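Local coordinates for protein DMATS type aromatic prenyltransferase (Micromonospora olivasterospora, PDB 6ZRY) that probably transfers a dimethylallyl group to carbon 6 of the indole of tryptophan, as an aromatic prenyltransferase of the ABBA-barrel fold, at residues Asp286-Glu289 and Ala290-Val294; Phe303-Asp306 and Gly307-Ala311. One frame throughout, in Å; residues are numbered along the deposited sequence.

Contacts 1 and 2 are the first turns of two consecutive helices, 287-300 and 305-315, on the outside of the ABBA barrel. Each opens with an aspartate N-cap, and their centres lie 13 Å apart. What ties them together is a salt bridge between the helices, R291 NE to D309 OD1 at 2.8 Å. Beneath it the packing is apolar: V294 CG1 lies 3.9 Å from L308 CD1. Both contacts sit away from the tryptophan pocket inside the barrel; the D287 side chain of contact 1 is about 13 Å from the bound tryptophan, so their part is in the barrel's helical layer rather than in binding substrate.

Contact 1: Asp286-Glu289 and Ala290-Val294; sequences DDQE and ARDRV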
loop_
_atom_site.group_PDB
_atom_site.type_symbol
_atom_site.label_atom_id
_atom_site.label_comp_id
_atom_site.label_asym_id
_atom_site.label_seq_id
_atom_site.Cartn_x
_atom_site.Cartn_y
_atom_site.Cartn_z
ATOM N N ASP A 286 0.841 19.793 8.887
ATOM C CA ASP A 286 -0.346 19.833 8.022
ATOM C C ASP A 286 0.035 19.395 6.604
ATOM O O ASP A 286 1.193 19.251 6.327
ATOM C CB ASP A 286 -0.942 21.250 8.038
ATOM C CG ASP A 286 0.047 22.305 7.614
ATOM O OD1 ASP A 286 0.412 22.318 6.430
ATOM O OD2 ASP A 286 0.456 23.090 8.468
ATOM N N ASP A 287 -0.960 19.283 5.745
ATOM C CA ASP A 287 -0.819 18.813 4.362
ATOM C C ASP A 287 -0.145 19.860 3.478
ATOM O O ASP A 287 0.353 19.462 2.438
ATOM C CB ASP A 287 -2.176 18.348 3.864
ATOM C CG ASP A 287 -2.426 16.943 4.372
ATOM O OD1 ASP A 287 -1.537 16.063 4.064
ATOM O OD2 ASP A 287 -3.467 16.737 5.075
ATOM N N GLN A 288 -0.154 21.148 3.839
ATOM C CA GLN A 288 0.628 22.147 3.072
ATOM C C GLN A 288 2.099 21.803 3.252
ATOM O O GLN A 288 2.826 21.698 2.234
ATOM C CB GLN A 288 0.365 23.575 3.501
ATOM C CG GLN A 288 1.082 24.595 2.616
ATOM C CD GLN A 288 0.592 24.587 1.197
ATOM O OE1 GLN A 288 -0.563 24.910 0.910
ATOM N NE2 GLN A 288 1.445 24.166 0.284
ATOM N N GLU A 289 2.518 21.578 4.480
ATOM C CA GLU A 289 3.926 21.191 4.733
ATOM C C GLU A 289 4.229 19.857 4.042
ATOM O O GLU A 289 5.324 19.732 3.393
ATOM C CB GLU A 289 4.247 21.106 6.208
ATOM C CG GLU A 289 5.740 20.912 6.413
ATOM C CD GLU A 289 6.227 20.839 7.837
ATOM O OE1 GLU A 289 5.445 20.472 8.700
ATOM O OE2 GLU A 289 7.426 21.188 8.061
ATOM N N ALA A 290 3.335 18.870 4.138
ATOM C CA ALA A 290 3.590 17.574 3.487
ATOM C C ALA A 290 3.691 17.810 1.975
ATOM O O ALA A 290 4.559 17.242 1.354
ATOM C CB ALA A 290 2.496 16.521 3.803
ATOM N N ARG A 291 2.797 18.608 1.407
ATOM C CA ARG A 291 2.786 18.813 -0.072
ATOM C C ARG A 291 4.134 19.445 -0.469
ATOM O O ARG A 291 4.690 19.053 -1.478
ATOM C CB ARG A 291 1.590 19.661 -0.523
ATOM C CG ARG A 291 1.659 20.036 -2.001
ATOM C CD ARG A 291 2.413 21.339 -2.232
ATOM N NE ARG A 291 2.680 21.597 -3.633
ATOM C CZ ARG A 291 3.639 22.402 -4.099
ATOM N NH1 ARG A 291 4.461 23.022 -3.272
ATOM N NH2 ARG A 291 3.784 22.562 -5.403
ATOM N N ASP A 292 4.599 20.401 0.320
ATOM C CA ASP A 292 5.870 21.137 0.054
ATOM C C ASP A 292 7.049 20.167 0.075
ATOM O O ASP A 292 7.912 20.313 -0.790
ATOM C CB ASP A 292 6.011 22.330 0.992
ATOM C CG ASP A 292 4.998 23.435 0.690
ATOM O OD1 ASP A 292 4.376 23.413 -0.435
ATOM O OD2 ASP A 292 4.823 24.299 1.539
ATOM N N ARG A 293 7.080 19.204 0.996
ATOM C CA ARG A 293 8.181 18.228 1.079
ATOM C C ARG A 293 8.131 17.305 -0.119
ATOM O O ARG A 293 9.169 17.019 -0.690
ATOM C CB ARG A 293 8.107 17.425 2.368
ATOM C CG ARG A 293 8.282 18.270 3.604
ATOM C CD ARG A 293 8.519 17.419 4.804
ATOM N NE ARG A 293 8.602 18.197 6.023
ATOM C CZ ARG A 293 8.521 17.684 7.255
ATOM N NH1 ARG A 293 8.328 16.385 7.448
ATOM N NH2 ARG A 293 8.542 18.488 8.292
ATOM N N VAL A 294 6.957 16.812 -0.457
ATOM C CA VAL A 294 6.802 15.865 -1.569
ATOM C C VAL A 294 7.156 16.578 -2.864
ATOM O O VAL A 294 7.844 16.008 -3.655
ATOM C CB VAL A 294 5.391 15.266 -1.607
ATOM C CG1 VAL A 294 5.200 14.414 -2.854
ATOM C CG2 VAL A 294 5.108 14.461 -0.343
HETATM O O HOH W 1 9.223 21.047 5.662
#
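The R293 guanidinium meets the E289 carboxylate at a steep tilt, the two planes 67° apart, and the E289 oxygen comes in obliquely, over neither a clear face nor a clear edge. At the guanidinium edge, in its plane, sits water 1, which accepts from R293 NE and donates to E289 OE2, so water and salt bridge together close a ring. The direct link, R293 NH2 to E289 OE2 at 2.9 Å, is bent and weak as a hydrogen bond. These are i to i+4 pairs on the first turns of helix 287-300, one of the helices round the ABBA barrel. E289 reaches its arginine with CG anti to the backbone N (chi1 -172°) and the chain extended beyond. R293 NH1 has partners of its own in the carbonyls of A246 and Y283.

On another side of the same helix, Q288 reaches D292 one turn on. NE2 of Q288 stands 3.1 Å from D292 OD1, which lies in the amide plane, yet the amide comes from above the carboxylate plane. R291 NH1 grips the same OD1 at 2.9 Å in a salt bridge from the opposite face, on the anti side, with OD1 at the guanidinium edge. Two donors thus pin one oxygen, which probably favours the charged carboxylate. The other side of the R291 guanidinium, NE and NH2, turns to the D309 carboxylate of the next helix.

D286 caps the helix. Its OD1 takes E289 N at 3.0 Å and, more weakly, Q288 N. D286 OD2 pairs with R321, while the buried D287 is bridged to R318 and bonded to the backbone NH groups of L326 and I327. The regular backbone bonds start where D286 O accepts A290 N, 3.1 Å away and in the carbonyl plane.

Contact 2: Phe303-Asp306 and Gly307-Ala311; sequences FDTD and GLDRA
D309 folds back over the start of helix 305-315 to the carbonyl of T305. Its CB lies 3.6 Å from T305 O, an oxygen that also accepts D309 N in the i to i+4 bond at 3.0 Å. CG is set anti to the carbonyl carbon (chi1 -65°), which swings the carboxylate back along the helix toward its N-terminus; CG comes within 3.3 Å of T305 O. D309 OD2 lies 3.2 Å from T305 O too, two acceptors side by side, held there by R291 and water 2. At the tip both oxygens face the R291 guanidinium of the preceding helix, OD1 in a salt bridge with NE and OD2 2.9 Å from NH2; OD2 also takes a hydrogen from water 2 at 2.7 Å. Water 2 also accepts from T305 OG1 and, in one of two conformers of D306, donates to D306 OD1. An alanine in place of D309 would probably leave R291 NE and NH2 without their charged mate and water 2 with one acceptor fewer.

The turn is capped by D304, whose OD1 receives D306 N at 3.1 Å from well above the carboxylate plane. R310 lays CB and CG against D306 O, CG at 3.2 Å.

L308 packs on L298 of the neighbouring helix 287-300 and on V343 of strand 341-346; A311 rests on I65 of strand 61-68 and L17 of helix 6-21.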
loop_
_atom_site.group_PDB
_atom_site.type_symbol
_atom_site.label_atom_id
_atom_site.label_comp_id
_atom_site.label_asym_id
_atom_site.label_seq_id
_atom_site.Cartn_x
_atom_site.Cartn_y
_atom_site.Cartn_z
ATOM N N PHE A 303 10.766 15.337 -11.643
ATOM C CA PHE A 303 9.313 15.127 -11.871
ATOM C C PHE A 303 8.633 16.504 -11.896
ATOM O O PHE A 303 9.297 17.518 -11.541
ATOM C CB PHE A 303 8.718 14.152 -10.853
ATOM C CG PHE A 303 9.116 12.711 -11.044
ATOM C CD1 PHE A 303 8.743 12.016 -12.182
ATOM C CD2 PHE A 303 9.859 12.040 -10.082
ATOM C CE1 PHE A 303 9.119 10.694 -12.362
ATOM C CE2 PHE A 303 10.240 10.715 -10.265
ATOM C CZ PHE A 303 9.869 10.045 -11.408
ATOM N N ASP A 304 7.392 16.539 -12.396
ATOM C CA ASP A 304 6.541 17.754 -12.508
ATOM C C ASP A 304 5.565 17.814 -11.315
ATOM O O ASP A 304 4.699 16.869 -11.150
ATOM C CB ASP A 304 5.785 17.774 -13.844
ATOM C CG ASP A 304 5.103 19.095 -14.151
ATOM O OD1 ASP A 304 5.176 20.011 -13.305
ATOM O OD2 ASP A 304 4.497 19.200 -15.247
ATOM N N THR A 305 5.638 18.896 -10.542
ATOM C CA THR A 305 4.784 19.117 -9.350
ATOM C C THR A 305 3.344 19.452 -9.774
ATOM O O THR A 305 2.483 19.427 -8.914
ATOM C CB THR A 305 5.345 20.203 -8.425
ATOM O OG1 THR A 305 5.304 21.447 -9.108
ATOM C CG2 THR A 305 6.756 19.911 -7.963
ATOM N N ASP A 306 3.111 19.754 -11.054
ATOM C CA ASP A 306 1.754 19.994 -11.610
ATOM C C ASP A 306 0.889 18.737 -11.424
ATOM O O ASP A 306 -0.283 18.886 -11.071
ATOM C CB ASP A 306 1.820 20.416 -13.078
ATOM C CG ASP A 306 2.309 21.836 -13.283
ATOM O OD1 ASP A 306 2.416 22.595 -12.271
ATOM O OD2 ASP A 306 2.572 22.182 -14.444
ATOM N N GLY A 307 1.456 17.548 -11.653
ATOM C CA GLY A 307 0.732 16.274 -11.504
ATOM C C GLY A 307 0.308 16.057 -10.065
ATOM O O GLY A 307 -0.853 15.660 -9.831
ATOM N N LEU A 308 1.226 16.317 -9.144
ATOM C CA LEU A 308 1.010 16.228 -7.680
ATOM C C LEU A 308 -0.120 17.187 -7.267
ATOM O O LEU A 308 -1.060 16.748 -6.606
ATOM C CB LEU A 308 2.303 16.595 -6.963
ATOM C CG LEU A 308 2.161 16.809 -5.458
ATOM C CD1 LEU A 308 1.923 15.499 -4.760
ATOM C CD2 LEU A 308 3.368 17.513 -4.891
ATOM N N ASP A 309 -0.004 18.460 -7.626
ATOM C CA ASP A 309 -0.992 19.484 -7.224
ATOM C C ASP A 309 -2.357 19.177 -7.847
ATOM O O ASP A 309 -3.332 19.380 -7.175
ATOM C CB ASP A 309 -0.496 20.886 -7.541
ATOM C CG ASP A 309 0.724 21.247 -6.734
ATOM O OD1 ASP A 309 0.881 20.693 -5.624
ATOM O OD2 ASP A 309 1.527 22.029 -7.223
ATOM N N ARG A 310 -2.413 18.680 -9.074
ATOM C CA ARG A 310 -3.701 18.319 -9.715
ATOM C C ARG A 310 -4.283 17.079 -9.012
ATOM O O ARG A 310 -5.534 17.058 -8.790
ATOM C CB ARG A 310 -3.525 18.147 -11.228
ATOM C CG ARG A 310 -3.341 19.472 -11.961
ATOM C CD ARG A 310 -3.696 19.461 -13.438
ATOM N NE ARG A 310 -3.270 18.257 -14.148
ATOM C CZ ARG A 310 -4.089 17.407 -14.810
ATOM N NH1 ARG A 310 -3.575 16.343 -15.425
ATOM N NH2 ARG A 310 -5.403 17.624 -14.867
ATOM N N ALA A 311 -3.458 16.104 -8.643
ATOM C CA ALA A 311 -3.959 14.883 -7.954
ATOM C C ALA A 311 -4.525 15.289 -6.584
ATOM O O ALA A 311 -5.586 14.829 -6.221
ATOM C CB ALA A 311 -2.882 13.827 -7.834
HETATM O O HOH W 2 2.967 22.880 -9.367
#